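Local coordinates for protein D-ribulose-5-phosphate 3-epimerase, putative (Plasmodium falciparum, PDB 1TQX) that probably catalyses the metal-dependent interconversion of D-ribulose 5-phosphate and D-xylulose 5-phosphate as a TIM-barrel epimerase that binds zinc, at residues A[50-55]-A[77-82]; A[132-137]-A[165-170]; A[182-187]-A[210-215]; A[201-206]-A[215-220]. All coordinates share one frame; numbering follows the deposited sequence.

Interaction 1 (A[50-55]-A[77-82]); sequences FGPPVI and EKYVPL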
# COMPACT_ATOMS: atom_id res chain seq x y z
N PHE A 50 2.31 -4.73 13.93
CA PHE A 50 3.29 -3.89 14.63
C PHE A 50 2.91 -2.43 14.42
O PHE A 50 2.19 -2.11 13.47
CB PHE A 50 4.71 -4.17 14.10
CG PHE A 50 4.85 -4.02 12.62
CD1 PHE A 50 5.07 -2.77 12.05
CD2 PHE A 50 4.75 -5.13 11.79
CE1 PHE A 50 5.20 -2.63 10.66
CE2 PHE A 50 4.88 -5.00 10.40
CZ PHE A 50 5.10 -3.75 9.84
N GLY A 51 3.37 -1.54 15.29
CA GLY A 51 3.00 -0.14 15.18
C GLY A 51 4.12 0.87 15.07
O GLY A 51 5.26 0.51 14.78
N PRO A 52 3.83 2.17 15.30
CA PRO A 52 4.80 3.26 15.23
C PRO A 52 6.14 3.01 15.92
O PRO A 52 7.18 3.34 15.37
CB PRO A 52 4.03 4.43 15.84
CG PRO A 52 2.64 4.19 15.33
CD PRO A 52 2.48 2.69 15.62
N PRO A 53 6.13 2.43 17.14
CA PRO A 53 7.42 2.19 17.81
C PRO A 53 8.37 1.35 16.95
O PRO A 53 9.57 1.60 16.90
CB PRO A 53 7.01 1.47 19.08
CG PRO A 53 5.68 2.08 19.40
CD PRO A 53 5.00 2.11 18.03
N VAL A 54 7.82 0.34 16.28
CA VAL A 54 8.62 -0.53 15.44
C VAL A 54 9.06 0.20 14.17
O VAL A 54 10.22 0.16 13.78
CB VAL A 54 7.84 -1.80 15.05
CG1 VAL A 54 8.69 -2.68 14.14
CG2 VAL A 54 7.44 -2.56 16.31
N ILE A 55 8.11 0.88 13.53
CA ILE A 55 8.41 1.62 12.30
C ILE A 55 9.40 2.77 12.53
O ILE A 55 10.30 2.99 11.72
CB ILE A 55 7.10 2.18 11.67
CG1 ILE A 55 6.22 1.01 11.23
CG2 ILE A 55 7.43 3.12 10.52
CD1 ILE A 55 4.80 1.41 10.83
N GLU A 77 -6.41 8.68 12.54
CA GLU A 77 -5.96 10.04 12.85
C GLU A 77 -4.93 10.04 14.00
O GLU A 77 -4.02 10.86 14.03
CB GLU A 77 -7.17 10.91 13.23
CG GLU A 77 -8.01 10.35 14.39
CD GLU A 77 -9.16 9.44 13.94
OE1 GLU A 77 -9.16 8.96 12.79
OE2 GLU A 77 -10.06 9.19 14.77
N LYS A 78 -5.07 9.09 14.92
CA LYS A 78 -4.16 9.00 16.07
C LYS A 78 -2.74 8.61 15.69
O LYS A 78 -1.79 8.85 16.45
CB LYS A 78 -4.67 7.97 17.08
CG LYS A 78 -5.99 8.33 17.74
CD LYS A 78 -6.37 7.25 18.74
CE LYS A 78 -7.69 7.57 19.43
NZ LYS A 78 -8.02 6.53 20.43
N TYR A 79 -2.58 7.99 14.53
CA TYR A 79 -1.27 7.53 14.10
C TYR A 79 -0.43 8.57 13.36
O TYR A 79 0.78 8.43 13.27
CB TYR A 79 -1.42 6.28 13.22
CG TYR A 79 -2.00 5.07 13.94
CD1 TYR A 79 -3.34 5.04 14.32
CD2 TYR A 79 -1.20 3.98 14.25
CE1 TYR A 79 -3.88 3.94 14.99
CE2 TYR A 79 -1.73 2.86 14.93
CZ TYR A 79 -3.07 2.85 15.30
OH TYR A 79 -3.61 1.76 15.95
N VAL A 80 -1.05 9.62 12.84
CA VAL A 80 -0.30 10.64 12.11
C VAL A 80 0.85 11.28 12.88
O VAL A 80 1.98 11.34 12.39
CB VAL A 80 -1.24 11.74 11.57
CG1 VAL A 80 -0.44 12.77 10.77
CG2 VAL A 80 -2.32 11.13 10.68
N PRO A 81 0.60 11.77 14.10
CA PRO A 81 1.70 12.39 14.84
C PRO A 81 2.79 11.40 15.27
O PRO A 81 3.89 11.81 15.63
CB PRO A 81 1.00 13.05 16.03
CG PRO A 81 -0.17 12.15 16.27
CD PRO A 81 -0.66 11.85 14.87
N LEU A 82 2.47 10.11 15.22
CA LEU A 82 3.41 9.07 15.61
C LEU A 82 4.27 8.55 14.46
O LEU A 82 5.18 7.74 14.68
CB LEU A 82 2.64 7.90 16.24
CG LEU A 82 1.65 8.22 17.36
CD1 LEU A 82 0.88 6.96 17.75
CD2 LEU A 82 2.40 8.79 18.56
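Pro52 and Leu82 bring the two backbones closest, their CA atoms 6.0 Å apart, where the first turn of helix 52-58 meets the loop between strands 66-72 and 88-92. The contact is apolar and centres on the pyrrolidine ring of Pro52. Its CB lies 3.8 Å from Leu82 CB. Its CG reaches the same Leu82 CB and, on the Tyr79 side, stands 4.0 Å from Tyr79 CD2. The proline ring and the tyrosine side chain cross at about a right angle, and Pro52 CG meets the aromatic ring obliquely. Tyr79 holds its CG beside the backbone N (chi1 -64°), which lets the ring extend toward the proline. Leu82 adds CD1, 4.1 Å from Pro52 CG. Leu82 O lies 3.7 Å from Pro52 CB and takes a weak hydrogen bond from Asn56 ND2. Gly51 is the N-cap, and its O receives the 3.1 Å bond from Ile55 N. Ile55 packs on strands 34-40 and 66-72, and Tyr79 touches Val39 and Leu71 of the same strands. The arrangement belongs to the outer layer of a TIM barrel, where the start of the helix after the second strand packs against the connection between the third and fourth strands.

Interaction 2 (A[132-137]-A[165-170]); sequences PILDTN and SFLRKK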
# COMPACT_ATOMS: atom_id res chain seq x y z
N PRO A 132 -15.70 11.89 -4.78
CA PRO A 132 -15.68 13.19 -4.12
C PRO A 132 -14.33 13.51 -3.47
O PRO A 132 -13.84 14.65 -3.54
CB PRO A 132 -16.80 13.08 -3.09
CG PRO A 132 -17.77 12.15 -3.76
CD PRO A 132 -16.85 11.09 -4.33
N ILE A 133 -13.72 12.51 -2.85
CA ILE A 133 -12.43 12.71 -2.19
C ILE A 133 -11.31 12.85 -3.21
O ILE A 133 -10.47 13.75 -3.10
CB ILE A 133 -12.09 11.52 -1.28
CG1 ILE A 133 -13.23 11.28 -0.28
CG2 ILE A 133 -10.79 11.82 -0.53
CD1 ILE A 133 -13.11 9.97 0.47
N LEU A 134 -11.29 11.96 -4.19
CA LEU A 134 -10.26 11.98 -5.21
C LEU A 134 -10.27 13.25 -6.05
O LEU A 134 -9.22 13.69 -6.52
CB LEU A 134 -10.40 10.76 -6.13
CG LEU A 134 -10.22 9.40 -5.43
CD1 LEU A 134 -10.38 8.27 -6.44
CD2 LEU A 134 -8.85 9.35 -4.78
N ASP A 135 -11.44 13.86 -6.22
CA ASP A 135 -11.52 15.08 -7.01
C ASP A 135 -10.84 16.28 -6.35
O ASP A 135 -10.56 17.28 -7.02
CB ASP A 135 -12.99 15.42 -7.33
CG ASP A 135 -13.58 14.52 -8.40
OD1 ASP A 135 -12.81 13.82 -9.10
OD2 ASP A 135 -14.81 14.52 -8.57
N THR A 136 -10.57 16.19 -5.05
CA THR A 136 -9.92 17.29 -4.33
C THR A 136 -8.42 17.33 -4.59
O THR A 136 -7.75 18.31 -4.25
CB THR A 136 -10.12 17.15 -2.81
OG1 THR A 136 -9.35 16.05 -2.33
CG2 THR A 136 -11.58 16.92 -2.48
N ASN A 137 -7.89 16.26 -5.18
CA ASN A 137 -6.47 16.16 -5.49
C ASN A 137 -5.58 15.98 -4.26
O ASN A 137 -4.36 16.06 -4.36
CB ASN A 137 -6.00 17.39 -6.28
CG ASN A 137 -6.67 17.50 -7.63
OD1 ASN A 137 -6.58 16.58 -8.45
ND2 ASN A 137 -7.33 18.62 -7.87
N SER A 165 -9.29 -0.25 -13.45
CA SER A 165 -9.54 0.40 -14.75
C SER A 165 -10.33 1.69 -14.58
O SER A 165 -10.04 2.70 -15.23
CB SER A 165 -10.29 -0.54 -15.69
OG SER A 165 -9.46 -1.62 -16.10
N PHE A 166 -11.34 1.67 -13.70
CA PHE A 166 -12.15 2.86 -13.44
C PHE A 166 -11.27 4.03 -13.01
O PHE A 166 -11.38 5.13 -13.54
CB PHE A 166 -13.17 2.57 -12.33
CG PHE A 166 -13.92 3.79 -11.88
CD1 PHE A 166 -15.03 4.25 -12.59
CD2 PHE A 166 -13.51 4.50 -10.75
CE1 PHE A 166 -15.71 5.40 -12.18
CE2 PHE A 166 -14.19 5.65 -10.34
CZ PHE A 166 -15.29 6.10 -11.05
N LEU A 167 -10.41 3.79 -12.02
CA LEU A 167 -9.52 4.83 -11.49
C LEU A 167 -8.52 5.37 -12.51
O LEU A 167 -8.35 6.58 -12.63
CB LEU A 167 -8.78 4.30 -10.26
CG LEU A 167 -9.64 4.01 -9.02
CD1 LEU A 167 -8.84 3.19 -8.02
CD2 LEU A 167 -10.10 5.31 -8.39
N ARG A 168 -7.85 4.48 -13.24
CA ARG A 168 -6.87 4.92 -14.22
C ARG A 168 -7.50 5.75 -15.33
O ARG A 168 -6.92 6.73 -15.79
CB ARG A 168 -6.13 3.73 -14.84
CG ARG A 168 -5.11 4.12 -15.91
CD ARG A 168 -4.08 5.10 -15.35
NE ARG A 168 -3.27 4.51 -14.28
CZ ARG A 168 -2.96 5.13 -13.15
NH1 ARG A 168 -3.38 6.37 -12.93
NH2 ARG A 168 -2.21 4.53 -12.24
N LYS A 169 -8.69 5.36 -15.76
CA LYS A 169 -9.38 6.07 -16.82
C LYS A 169 -9.81 7.48 -16.40
O LYS A 169 -9.72 8.42 -17.19
CB LYS A 169 -10.61 5.28 -17.28
CG LYS A 169 -11.32 5.86 -18.49
CD LYS A 169 -12.44 4.95 -18.97
CE LYS A 169 -13.10 5.48 -20.24
NZ LYS A 169 -13.71 6.82 -20.05
N LYS A 170 -10.27 7.61 -15.16
CA LYS A 170 -10.73 8.89 -14.64
C LYS A 170 -9.61 9.79 -14.11
O LYS A 170 -9.70 11.01 -14.21
CB LYS A 170 -11.77 8.64 -13.53
CG LYS A 170 -12.50 9.89 -13.05
CD LYS A 170 -13.62 9.50 -12.09
CE LYS A 170 -14.37 10.73 -11.56
NZ LYS A 170 -15.07 11.47 -12.64
O HOH W 1 -16.07 13.56 -10.92
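Leu134 and Leu167 make the apolar contact, methyl to methyl, Leu134 CD1 3.6 Å from Leu167 CD2. The two side chains cross at about a right angle. Each leucine keeps CG beside its backbone N (chi1 -63° and -66°), and each ends in a branch directed at the other. Nearer the surface, Asp135 and Lys170 form the polar part. The two charges do not touch: Asp135 OD1 and Lys170 NZ are 4.8 Å apart. A water bridges them, donating to Asp135 OD2 at 2.8 Å and accepting from Lys170 NZ at 2.9 Å. The lysine chain is extended up to CE, which comes within 4.2 Å of Asp135 OD1. That oxygen is hydrogen-bonded to the hydroxyl of Tyr171, so the carboxylate has partners at both oxygens. Behind the leucines lies the barrel wall. Leu134 and Leu167 both pack on Val142, and Leu167 also reaches Val144 and Ile176. A type I turn from Leu134 to Asn137 ends the first segment. Just before it, Ile133 O accepts from both Thr136 N and Thr136 OG1, the latter at 2.7 Å. The chemistry divides by depth: methyl packing inside, and outside it opposite charges linked through water, probably with a modest electrostatic attraction.

Interaction 3 (A[182-187]-A[210-215]); sequences LNIETT and PKYVID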
# COMPACT_ATOMS: atom_id res chain seq x y z
N LEU A 182 -0.40 -10.61 -5.01
CA LEU A 182 0.36 -10.20 -6.19
C LEU A 182 1.58 -11.09 -6.42
O LEU A 182 2.38 -11.32 -5.52
CB LEU A 182 0.82 -8.74 -6.06
CG LEU A 182 -0.14 -7.64 -6.54
CD1 LEU A 182 -0.43 -7.83 -8.03
CD2 LEU A 182 -1.43 -7.68 -5.74
N ASN A 183 1.70 -11.59 -7.65
CA ASN A 183 2.84 -12.41 -8.03
C ASN A 183 3.18 -11.98 -9.46
O ASN A 183 2.60 -11.01 -9.95
CB ASN A 183 2.52 -13.91 -7.93
CG ASN A 183 1.27 -14.30 -8.69
OD1 ASN A 183 0.54 -15.21 -8.29
ND2 ASN A 183 1.02 -13.64 -9.81
N ILE A 184 4.11 -12.66 -10.12
CA ILE A 184 4.47 -12.22 -11.47
C ILE A 184 3.28 -12.12 -12.42
O ILE A 184 3.11 -11.11 -13.11
CB ILE A 184 5.56 -13.15 -12.08
CG1 ILE A 184 6.89 -12.88 -11.38
CG2 ILE A 184 5.69 -12.90 -13.59
CD1 ILE A 184 8.03 -13.79 -11.83
N GLU A 185 2.43 -13.14 -12.43
CA GLU A 185 1.27 -13.14 -13.32
C GLU A 185 0.18 -12.12 -12.97
O GLU A 185 -0.36 -11.47 -13.87
CB GLU A 185 0.65 -14.53 -13.40
CG GLU A 185 -0.42 -14.65 -14.48
CD GLU A 185 -1.04 -16.03 -14.58
OE1 GLU A 185 -1.84 -16.25 -15.51
OE2 GLU A 185 -0.72 -16.90 -13.74
N THR A 186 -0.15 -11.99 -11.69
CA THR A 186 -1.19 -11.04 -11.30
C THR A 186 -0.69 -9.60 -11.32
O THR A 186 -1.49 -8.66 -11.31
CB THR A 186 -1.81 -11.39 -9.93
OG1 THR A 186 -0.80 -11.39 -8.91
CG2 THR A 186 -2.47 -12.77 -9.99
N THR A 187 0.63 -9.42 -11.35
CA THR A 187 1.18 -8.07 -11.43
C THR A 187 0.96 -7.61 -12.88
O THR A 187 0.56 -6.47 -13.12
CB THR A 187 2.70 -8.05 -11.11
OG1 THR A 187 2.90 -8.23 -9.70
CG2 THR A 187 3.31 -6.72 -11.53
N PRO A 210 14.54 -13.47 -5.30
CA PRO A 210 13.84 -12.21 -5.01
C PRO A 210 14.05 -11.09 -6.03
O PRO A 210 13.09 -10.45 -6.47
CB PRO A 210 14.37 -11.83 -3.63
CG PRO A 210 14.67 -13.15 -3.00
CD PRO A 210 15.32 -13.92 -4.13
N LYS A 211 15.30 -10.84 -6.41
CA LYS A 211 15.59 -9.78 -7.35
C LYS A 211 14.95 -10.05 -8.71
O LYS A 211 14.47 -9.13 -9.37
CB LYS A 211 17.10 -9.58 -7.51
CG LYS A 211 17.45 -8.36 -8.34
CD LYS A 211 18.92 -8.00 -8.24
CE LYS A 211 19.25 -6.85 -9.17
NZ LYS A 211 18.35 -5.69 -8.95
N TYR A 212 14.95 -11.32 -9.11
CA TYR A 212 14.34 -11.71 -10.39
C TYR A 212 12.86 -11.35 -10.37
O TYR A 212 12.34 -10.77 -11.32
CB TYR A 212 14.49 -13.22 -10.62
CG TYR A 212 13.54 -13.77 -11.67
CD1 TYR A 212 13.72 -13.49 -13.02
CD2 TYR A 212 12.45 -14.55 -11.29
CE1 TYR A 212 12.82 -13.98 -13.98
CE2 TYR A 212 11.55 -15.04 -12.24
CZ TYR A 212 11.74 -14.76 -13.58
OH TYR A 212 10.84 -15.24 -14.50
N VAL A 213 12.17 -11.70 -9.29
CA VAL A 213 10.74 -11.41 -9.17
C VAL A 213 10.47 -9.91 -9.19
O VAL A 213 9.59 -9.44 -9.91
CB VAL A 213 10.15 -12.02 -7.88
CG1 VAL A 213 8.69 -11.60 -7.74
CG2 VAL A 213 10.25 -13.55 -7.93
N ILE A 214 11.24 -9.16 -8.41
CA ILE A 214 11.08 -7.71 -8.35
C ILE A 214 11.29 -7.05 -9.71
O ILE A 214 10.46 -6.25 -10.15
CB ILE A 214 12.07 -7.09 -7.32
CG1 ILE A 214 11.66 -7.50 -5.90
CG2 ILE A 214 12.10 -5.56 -7.45
CD1 ILE A 214 12.63 -7.05 -4.82
N ASP A 215 12.39 -7.38 -10.39
CA ASP A 215 12.67 -6.79 -11.70
C ASP A 215 11.61 -7.18 -12.73
O ASP A 215 11.16 -6.34 -13.52
CB ASP A 215 14.05 -7.22 -12.22
CG ASP A 215 15.19 -6.72 -11.34
OD1 ASP A 215 14.97 -5.77 -10.56
OD2 ASP A 215 16.30 -7.27 -11.44
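Ile184 provides the apolar contact from its side, meeting Tyr212 and Val213 on helix 210-223. Its CD1 approaches the tyrosine ring obliquely, 3.8 Å from Tyr212 CE2 and 4.1 Å from Tyr212 OH. The side chains cross at about a right angle. Tyr212 has CG anti to the backbone N (chi1 162°), and its ring extends toward the isoleucine. Val213 makes a looser contact, with its CG1 4.3 Å from Ile184 CG1. Thr216, one turn further along the helix, touches Ile184. Polar bonds hold the turn at the start of helix 184-193 rather than joining the two segments. Asn183, at the N-cap of helix 184-193, donates from its backbone N to Thr186 OG1 at 2.8 Å. Its carbonyl O accepts twice from Thr187, from the backbone N and from OG1. The hydroxyl lies 2.8 Å from Asn183 O and sits above the carbonyl plane, 45° out of it. Lys211 NZ and Asp215 OD2, on the same helix, form a long salt bridge of 3.6 Å; Asp215 OD1 also pairs with Arg218 NH2, and Lys211 NZ bonds to Leu30 O. The contact is surface packing between the last two main helices of a TIM barrel, at the N-terminal turns of both.

Interaction 4 (A[201-206]-A[215-220]); sequences GTSIFN and DTMRVS. With SO4 (sulfate ion), chain C.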
# COMPACT_ATOMS: atom_id res chain seq x y z
N GLY A 201 3.94 -9.67 -0.96
CA GLY A 201 4.53 -10.22 0.24
C GLY A 201 5.15 -11.58 -0.00
O GLY A 201 6.35 -11.70 -0.23
N THR A 202 4.30 -12.60 0.04
CA THR A 202 4.74 -13.97 -0.15
C THR A 202 5.58 -14.21 -1.40
O THR A 202 6.64 -14.85 -1.33
CB THR A 202 3.52 -14.92 -0.22
OG1 THR A 202 2.70 -14.74 0.94
CG2 THR A 202 3.98 -16.37 -0.29
N SER A 203 5.13 -13.68 -2.54
CA SER A 203 5.84 -13.88 -3.81
C SER A 203 7.26 -13.35 -3.85
O SER A 203 8.06 -13.77 -4.69
CB SER A 203 5.02 -13.29 -4.96
OG SER A 203 5.05 -11.88 -4.97
N ILE A 204 7.58 -12.41 -2.97
CA ILE A 204 8.93 -11.85 -2.93
C ILE A 204 9.75 -12.47 -1.79
O ILE A 204 10.85 -12.97 -2.02
CB ILE A 204 8.90 -10.31 -2.78
CG1 ILE A 204 8.40 -9.68 -4.08
CG2 ILE A 204 10.28 -9.78 -2.44
CD1 ILE A 204 8.26 -8.16 -4.04
N PHE A 205 9.21 -12.45 -0.58
CA PHE A 205 9.95 -13.00 0.56
C PHE A 205 10.11 -14.52 0.58
O PHE A 205 10.94 -15.04 1.32
CB PHE A 205 9.33 -12.51 1.88
CG PHE A 205 9.60 -11.06 2.16
CD1 PHE A 205 8.64 -10.09 1.92
CD2 PHE A 205 10.87 -10.65 2.61
CE1 PHE A 205 8.92 -8.72 2.11
CE2 PHE A 205 11.16 -9.29 2.80
CZ PHE A 205 10.18 -8.33 2.55
N ASN A 206 9.33 -15.23 -0.23
CA ASN A 206 9.46 -16.68 -0.30
C ASN A 206 9.96 -17.09 -1.68
O ASN A 206 9.93 -18.27 -2.04
CB ASN A 206 8.11 -17.36 -0.01
CG ASN A 206 7.64 -17.13 1.42
OD1 ASN A 206 8.38 -17.38 2.37
ND2 ASN A 206 6.41 -16.66 1.56
N ASP A 215 12.39 -7.38 -10.39
CA ASP A 215 12.67 -6.79 -11.70
C ASP A 215 11.61 -7.18 -12.73
O ASP A 215 11.16 -6.34 -13.52
CB ASP A 215 14.05 -7.22 -12.22
CG ASP A 215 15.19 -6.72 -11.34
OD1 ASP A 215 14.97 -5.77 -10.56
OD2 ASP A 215 16.30 -7.27 -11.44
N THR A 216 11.22 -8.45 -12.73
CA THR A 216 10.22 -8.93 -13.68
C THR A 216 8.93 -8.14 -13.49
O THR A 216 8.31 -7.71 -14.46
CB THR A 216 9.93 -10.43 -13.48
OG1 THR A 216 11.11 -11.19 -13.75
CG2 THR A 216 8.81 -10.89 -14.40
N MET A 217 8.54 -7.95 -12.23
CA MET A 217 7.33 -7.21 -11.92
C MET A 217 7.42 -5.76 -12.40
O MET A 217 6.49 -5.24 -13.01
CB MET A 217 7.07 -7.20 -10.40
CG MET A 217 6.69 -8.55 -9.78
SD MET A 217 6.49 -8.38 -7.97
CE MET A 217 5.47 -9.81 -7.58
N ARG A 218 8.54 -5.11 -12.12
CA ARG A 218 8.68 -3.71 -12.51
C ARG A 218 8.61 -3.52 -14.02
O ARG A 218 7.91 -2.64 -14.51
CB ARG A 218 10.00 -3.13 -11.97
CG ARG A 218 10.16 -1.62 -12.16
CD ARG A 218 11.34 -1.11 -11.34
NE ARG A 218 12.46 -2.03 -11.47
CZ ARG A 218 13.14 -2.56 -10.46
NH1 ARG A 218 12.82 -2.26 -9.20
NH2 ARG A 218 14.12 -3.40 -10.71
N VAL A 219 9.33 -4.36 -14.76
CA VAL A 219 9.32 -4.24 -16.22
C VAL A 219 7.90 -4.40 -16.76
O VAL A 219 7.49 -3.66 -17.64
CB VAL A 219 10.24 -5.30 -16.88
CG1 VAL A 219 10.14 -5.20 -18.41
CG2 VAL A 219 11.68 -5.07 -16.44
N SER A 220 7.15 -5.36 -16.22
CA SER A 220 5.79 -5.60 -16.67
C SER A 220 4.89 -4.39 -16.43
O SER A 220 3.97 -4.13 -17.20
CB SER A 220 5.20 -6.83 -15.98
OG SER A 220 4.95 -6.58 -14.60
S SO4 C . 0.43 -11.35 -0.10
O1 SO4 C . 1.26 -10.17 -0.41
O2 SO4 C . -0.90 -10.91 0.34
O3 SO4 C . 0.27 -12.17 -1.31
O4 SO4 C . 1.09 -12.15 0.95
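Met217 and Ser203 meet tip to tip, with the methionine methyl CE 3.4 Å from Ser203 OG. Met217 keeps CG beside its backbone N (chi1 -69°), and beyond CG the chain runs extended. This carries the sulfur and methyl away from helix 210-223 toward the short helix 202-205. Ser203 turns its OG to the position between the backbone N and the carbonyl carbon (chi1 73°). The hydroxyl has its polar partner in the carbonyl O of Leu182, so the methyl is only a van der Waals neighbour. Ile204 approaches the same methionine at the sulfur: its CD1 lies 4.3 Å from Met217 SD. The terminal atoms of Met217 are therefore shared, with CE at the serine and SD at the isoleucine. A sulfate, probably from the crystallisation liquor, sits at the N-terminus of helix 202-205. Thr202 OG1 bonds to its O4 at 3.0 Å. Gly201 N gives a weak, bent bond to O1 at 2.8 Å, and Thr202 N a weak, long one to O4. Gly153 N adds a further bond. Gly201, Thr202 and Gly153 are predicted to bind substrate, so the sulfate probably marks the substrate phosphate position. The helix end would probably favour an anion here. Around this contact, Ile204 packs on strand 7-10 and on Met27 of helix 20-29. Met217 touches both Ile8 of that strand and Thr187 of helix 184-193.

Interactions 3 and 4 are neighbours, with centres about 2 Å apart, and both use helix 210-223 and share Asp215. Their segments alternate along the chain. They join through the Leu182-Ser203 bond and where Met217 CE packs 3.7 Å from Thr187 OG1. All four contacts lie in the outer layer, 15 to 17 Å from the centre of the chain; the centres of 1 and 2 are about 28 Å apart and 27 to 29 Å from those of 3 and 4. Interaction 1 lies across the chain's centre from 3 and 4. Interaction 4 alone holds predicted substrate-binding residues and the sulfate. The zinc is about 13 Å from the side chains of Tyr79 and Ile204.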